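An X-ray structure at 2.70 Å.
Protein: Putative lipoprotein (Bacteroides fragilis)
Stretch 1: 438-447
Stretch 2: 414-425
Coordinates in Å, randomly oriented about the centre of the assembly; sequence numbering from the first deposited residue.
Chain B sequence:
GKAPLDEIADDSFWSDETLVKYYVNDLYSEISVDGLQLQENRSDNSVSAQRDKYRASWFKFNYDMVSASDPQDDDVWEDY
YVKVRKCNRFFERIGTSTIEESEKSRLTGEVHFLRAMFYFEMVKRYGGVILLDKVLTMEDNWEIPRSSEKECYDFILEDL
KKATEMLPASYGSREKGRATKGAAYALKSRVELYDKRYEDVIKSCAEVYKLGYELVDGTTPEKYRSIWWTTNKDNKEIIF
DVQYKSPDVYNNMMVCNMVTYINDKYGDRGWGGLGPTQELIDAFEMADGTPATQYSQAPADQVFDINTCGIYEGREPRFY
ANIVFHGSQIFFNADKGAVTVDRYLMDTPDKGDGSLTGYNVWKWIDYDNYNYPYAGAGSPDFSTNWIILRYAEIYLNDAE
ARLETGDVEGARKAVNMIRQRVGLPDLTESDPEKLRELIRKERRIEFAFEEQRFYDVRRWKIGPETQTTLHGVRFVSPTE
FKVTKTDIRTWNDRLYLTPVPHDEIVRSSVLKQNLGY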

# COMPACT_ATOMS: atom_id res chain seq x y z
N LEU B 438 -23.00 3.67 -33.70
CA LEU B 438 -21.85 3.94 -34.56
C LEU B 438 -20.78 4.79 -33.82
O LEU B 438 -19.57 4.52 -33.96
CB LEU B 438 -22.34 4.64 -35.83
CG LEU B 438 -23.20 3.76 -36.76
CD1 LEU B 438 -23.91 4.58 -37.80
CD2 LEU B 438 -22.38 2.65 -37.40
N ILE B 439 -21.24 5.77 -33.00
CA ILE B 439 -20.39 6.65 -32.19
C ILE B 439 -19.71 5.79 -31.13
O ILE B 439 -18.48 5.82 -30.99
CB ILE B 439 -21.21 7.83 -31.57
CG1 ILE B 439 -21.80 8.76 -32.66
CG2 ILE B 439 -20.35 8.61 -30.57
CD1 ILE B 439 -22.87 9.73 -32.21
N ARG B 440 -20.52 4.98 -30.41
CA ARG B 440 -20.04 4.05 -29.38
C ARG B 440 -18.98 3.09 -29.95
O ARG B 440 -17.93 2.92 -29.32
CB ARG B 440 -21.20 3.28 -28.80
CG ARG B 440 -22.08 4.16 -27.91
CD ARG B 440 -23.14 3.32 -27.26
NE ARG B 440 -23.91 4.10 -26.31
CZ ARG B 440 -24.77 3.56 -25.45
NH1 ARG B 440 -24.97 2.25 -25.44
NH2 ARG B 440 -25.42 4.33 -24.60
N LYS B 441 -19.22 2.53 -31.16
CA LYS B 441 -18.29 1.65 -31.85
C LYS B 441 -16.98 2.44 -32.17
O LYS B 441 -15.88 1.93 -31.89
CB LYS B 441 -18.92 1.01 -33.11
N GLU B 442 -17.09 3.70 -32.67
CA GLU B 442 -15.92 4.54 -32.96
C GLU B 442 -15.08 4.79 -31.71
O GLU B 442 -13.85 4.78 -31.77
CB GLU B 442 -16.29 5.90 -33.59
CG GLU B 442 -16.39 5.84 -35.11
CD GLU B 442 -15.14 5.38 -35.84
OE1 GLU B 442 -14.03 5.85 -35.49
OE2 GLU B 442 -15.28 4.54 -36.75
N ARG B 443 -15.76 5.03 -30.60
CA ARG B 443 -15.09 5.27 -29.33
C ARG B 443 -14.26 4.06 -28.92
O ARG B 443 -13.14 4.20 -28.41
CB ARG B 443 -16.12 5.60 -28.25
CG ARG B 443 -15.48 6.42 -27.16
CD ARG B 443 -16.30 6.51 -25.91
NE ARG B 443 -15.54 7.29 -24.94
CZ ARG B 443 -15.64 8.60 -24.78
NH1 ARG B 443 -16.53 9.29 -25.49
NH2 ARG B 443 -14.89 9.22 -23.89
N ARG B 444 -14.81 2.86 -29.13
CA ARG B 444 -14.16 1.63 -28.76
C ARG B 444 -12.85 1.46 -29.53
O ARG B 444 -11.84 1.12 -28.92
CB ARG B 444 -15.09 0.43 -28.97
CG ARG B 444 -14.42 -0.86 -28.53
CD ARG B 444 -15.16 -2.07 -28.98
NE ARG B 444 -14.58 -3.26 -28.38
CZ ARG B 444 -15.08 -4.48 -28.51
NH1 ARG B 444 -16.17 -4.69 -29.23
NH2 ARG B 444 -14.48 -5.51 -27.93
N ILE B 445 -12.85 1.71 -30.84
CA ILE B 445 -11.68 1.56 -31.69
C ILE B 445 -10.67 2.67 -31.41
O ILE B 445 -9.46 2.42 -31.32
CB ILE B 445 -12.11 1.54 -33.17
CG1 ILE B 445 -13.04 0.35 -33.48
CG2 ILE B 445 -10.92 1.59 -34.12
CD1 ILE B 445 -12.44 -1.10 -33.24
N GLU B 446 -11.16 3.90 -31.25
CA GLU B 446 -10.30 5.04 -31.00
C GLU B 446 -9.54 4.91 -29.71
O GLU B 446 -8.33 5.20 -29.66
CB GLU B 446 -11.11 6.35 -30.97
CG GLU B 446 -10.25 7.61 -31.05
CD GLU B 446 -9.37 7.71 -32.29
OE1 GLU B 446 -9.66 7.03 -33.30
OE2 GLU B 446 -8.35 8.42 -32.23
N PHE B 447 -10.26 4.51 -28.66
CA PHE B 447 -9.67 4.48 -27.33
C PHE B 447 -9.34 3.08 -26.82
O PHE B 447 -9.14 2.92 -25.61
CB PHE B 447 -10.57 5.27 -26.35
CG PHE B 447 -10.40 6.74 -26.65
CD1 PHE B 447 -9.22 7.41 -26.32
CD2 PHE B 447 -11.38 7.44 -27.35
CE1 PHE B 447 -9.02 8.73 -26.69
CE2 PHE B 447 -11.19 8.78 -27.69
CZ PHE B 447 -10.00 9.41 -27.39
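Stretch 2, residues 414-425: AVNMIRQRVGLP

How does stretch 2 run over stretch 1? Its helix, which begins earlier in the chain, travels broadly with helix 438-446, the two N-to-C directions differing by 39°, and the axes come no closer than 10.6 Å. The backbones are nearest at Ile439 and Val415, whose CA atoms lie 6.4 Å apart; further along, the CA atoms of Glu446 and Ile418 are 7.9 Å apart. A type I turn from Gln420 to Gly423 redirects the chain, and Gly423 takes a positive phi of 67°.

What fills the space where the backbones are nearest? Val415, chi1 p, points toward stretch 1 and sets its CG1 4.2 Å from Ile439 CG1. Its other methyl, CG2, lies 3.7 Å from Glu442 CG, so the aliphatic part of the glutamate also packs against the valine.

How does Glu442 meet Arg419? With chi1 and chi2 both m, the glutamate brings OE2 to 3.1 Å from Arg419 NE, a salt bridge with a hydrogen bond at 153°; the bond from Arg419 NH2 to the same OE2, at 3.4 Å, is weak. The CA-to-CB bond of Arg419 points sideways, but the chain bends at chi3, 99° and between wells, and its end comes nearer. The carboxylate oxygen sits at the guanidinium edge, while Arg419 NH1 makes a very short 2.4 Å hydrogen bond to Pro425 O, tying the loop back to the helix.

Why does Glu446 adopt a different shape? Its t, p conformation carries OE2 to Arg421 NH2, 3.0 Å away, in a salt bridge whose hydrogen bond is nearly straight at 167°. Arg421 reaches it from a sideways start through chi1 p and an off-well chi2 of 99°. Between the two pairs, Ile418 (m, m) offers CG2 to both carboxylates, 3.3 Å from Glu446 OE1 and 3.8 Å from Glu442 OE1.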

# COMPACT_ATOMS: atom_id res chain seq x y z
N ALA B 414 -18.96 15.71 -35.69
CA ALA B 414 -17.94 15.47 -34.68
C ALA B 414 -17.29 14.06 -34.79
O ALA B 414 -16.07 13.97 -34.79
CB ALA B 414 -18.53 15.66 -33.29
N VAL B 415 -18.08 12.98 -34.91
CA VAL B 415 -17.51 11.63 -35.00
C VAL B 415 -16.76 11.44 -36.34
O VAL B 415 -15.76 10.72 -36.39
CB VAL B 415 -18.58 10.52 -34.73
CG1 VAL B 415 -19.63 10.43 -35.85
CG2 VAL B 415 -17.93 9.16 -34.50
N ASN B 416 -17.21 12.11 -37.41
CA ASN B 416 -16.58 11.99 -38.72
C ASN B 416 -15.20 12.68 -38.74
O ASN B 416 -14.41 12.36 -39.61
CB ASN B 416 -17.50 12.50 -39.83
CG ASN B 416 -18.60 11.51 -40.18
OD1 ASN B 416 -18.49 10.31 -39.92
ND2 ASN B 416 -19.71 11.98 -40.75
N MSE B 417 -14.88 13.51 -37.75
CA MSE B 417 -13.54 14.09 -37.63
C MSE B 417 -12.53 13.00 -37.29
O MSE B 417 -11.43 12.97 -37.84
CB MSE B 417 -13.53 15.18 -36.54
CG MSE B 417 -14.25 16.43 -36.96
SE MSE B 417 -13.30 17.38 -38.37
CE MSE B 417 -11.57 17.71 -37.51
N ILE B 418 -12.93 12.07 -36.42
CA ILE B 418 -12.14 10.92 -35.96
C ILE B 418 -11.91 9.92 -37.12
O ILE B 418 -10.79 9.40 -37.29
CB ILE B 418 -12.81 10.28 -34.73
CG1 ILE B 418 -12.86 11.28 -33.54
CG2 ILE B 418 -12.19 8.95 -34.32
CD1 ILE B 418 -11.57 12.03 -33.22
N ARG B 419 -12.95 9.70 -37.94
CA ARG B 419 -12.89 8.82 -39.11
C ARG B 419 -12.06 9.47 -40.22
O ARG B 419 -11.28 8.79 -40.88
CB ARG B 419 -14.29 8.49 -39.64
CG ARG B 419 -15.32 8.13 -38.61
CD ARG B 419 -16.49 7.51 -39.31
NE ARG B 419 -16.39 6.07 -39.19
CZ ARG B 419 -16.40 5.22 -40.20
NH1 ARG B 419 -16.59 5.64 -41.44
NH2 ARG B 419 -16.25 3.94 -39.99
N GLN B 420 -12.25 10.77 -40.46
CA GLN B 420 -11.49 11.47 -41.48
C GLN B 420 -9.99 11.37 -41.21
O GLN B 420 -9.24 11.22 -42.16
CB GLN B 420 -11.89 12.97 -41.59
CG GLN B 420 -13.15 13.24 -42.42
CD GLN B 420 -13.70 14.66 -42.23
OE1 GLN B 420 -14.93 14.87 -41.98
NE2 GLN B 420 -12.81 15.66 -42.36
N ARG B 421 -9.58 11.37 -39.92
CA ARG B 421 -8.15 11.40 -39.66
C ARG B 421 -7.45 10.06 -39.88
O ARG B 421 -6.22 10.04 -39.88
CB ARG B 421 -7.77 12.06 -38.31
CG ARG B 421 -7.73 11.17 -37.16
CD ARG B 421 -6.39 10.66 -36.71
NE ARG B 421 -6.63 10.27 -35.33
CZ ARG B 421 -6.10 10.90 -34.30
NH1 ARG B 421 -5.14 11.80 -34.49
NH2 ARG B 421 -6.49 10.60 -33.07
N VAL B 422 -8.21 8.97 -40.17
CA VAL B 422 -7.66 7.64 -40.49
C VAL B 422 -8.11 7.18 -41.89
O VAL B 422 -8.11 5.97 -42.20
CB VAL B 422 -7.97 6.59 -39.39
CG1 VAL B 422 -7.20 6.92 -38.11
CG2 VAL B 422 -9.47 6.45 -39.13
N GLY B 423 -8.53 8.14 -42.72
CA GLY B 423 -8.98 7.89 -44.08
C GLY B 423 -10.27 7.11 -44.25
O GLY B 423 -10.52 6.54 -45.32
N LEU B 424 -11.09 7.06 -43.19
CA LEU B 424 -12.38 6.35 -43.21
C LEU B 424 -13.49 7.25 -43.77
O LEU B 424 -13.54 8.43 -43.42
CB LEU B 424 -12.78 5.80 -41.82
CG LEU B 424 -12.08 4.50 -41.37
CD1 LEU B 424 -12.46 4.15 -39.96
CD2 LEU B 424 -12.43 3.33 -42.30
N PRO B 425 -14.36 6.73 -44.65
CA PRO B 425 -15.43 7.57 -45.19
C PRO B 425 -16.43 8.01 -44.10
O PRO B 425 -16.57 7.36 -43.08
CB PRO B 425 -16.08 6.67 -46.25
CG PRO B 425 -15.81 5.31 -45.81
CD PRO B 425 -14.46 5.35 -45.17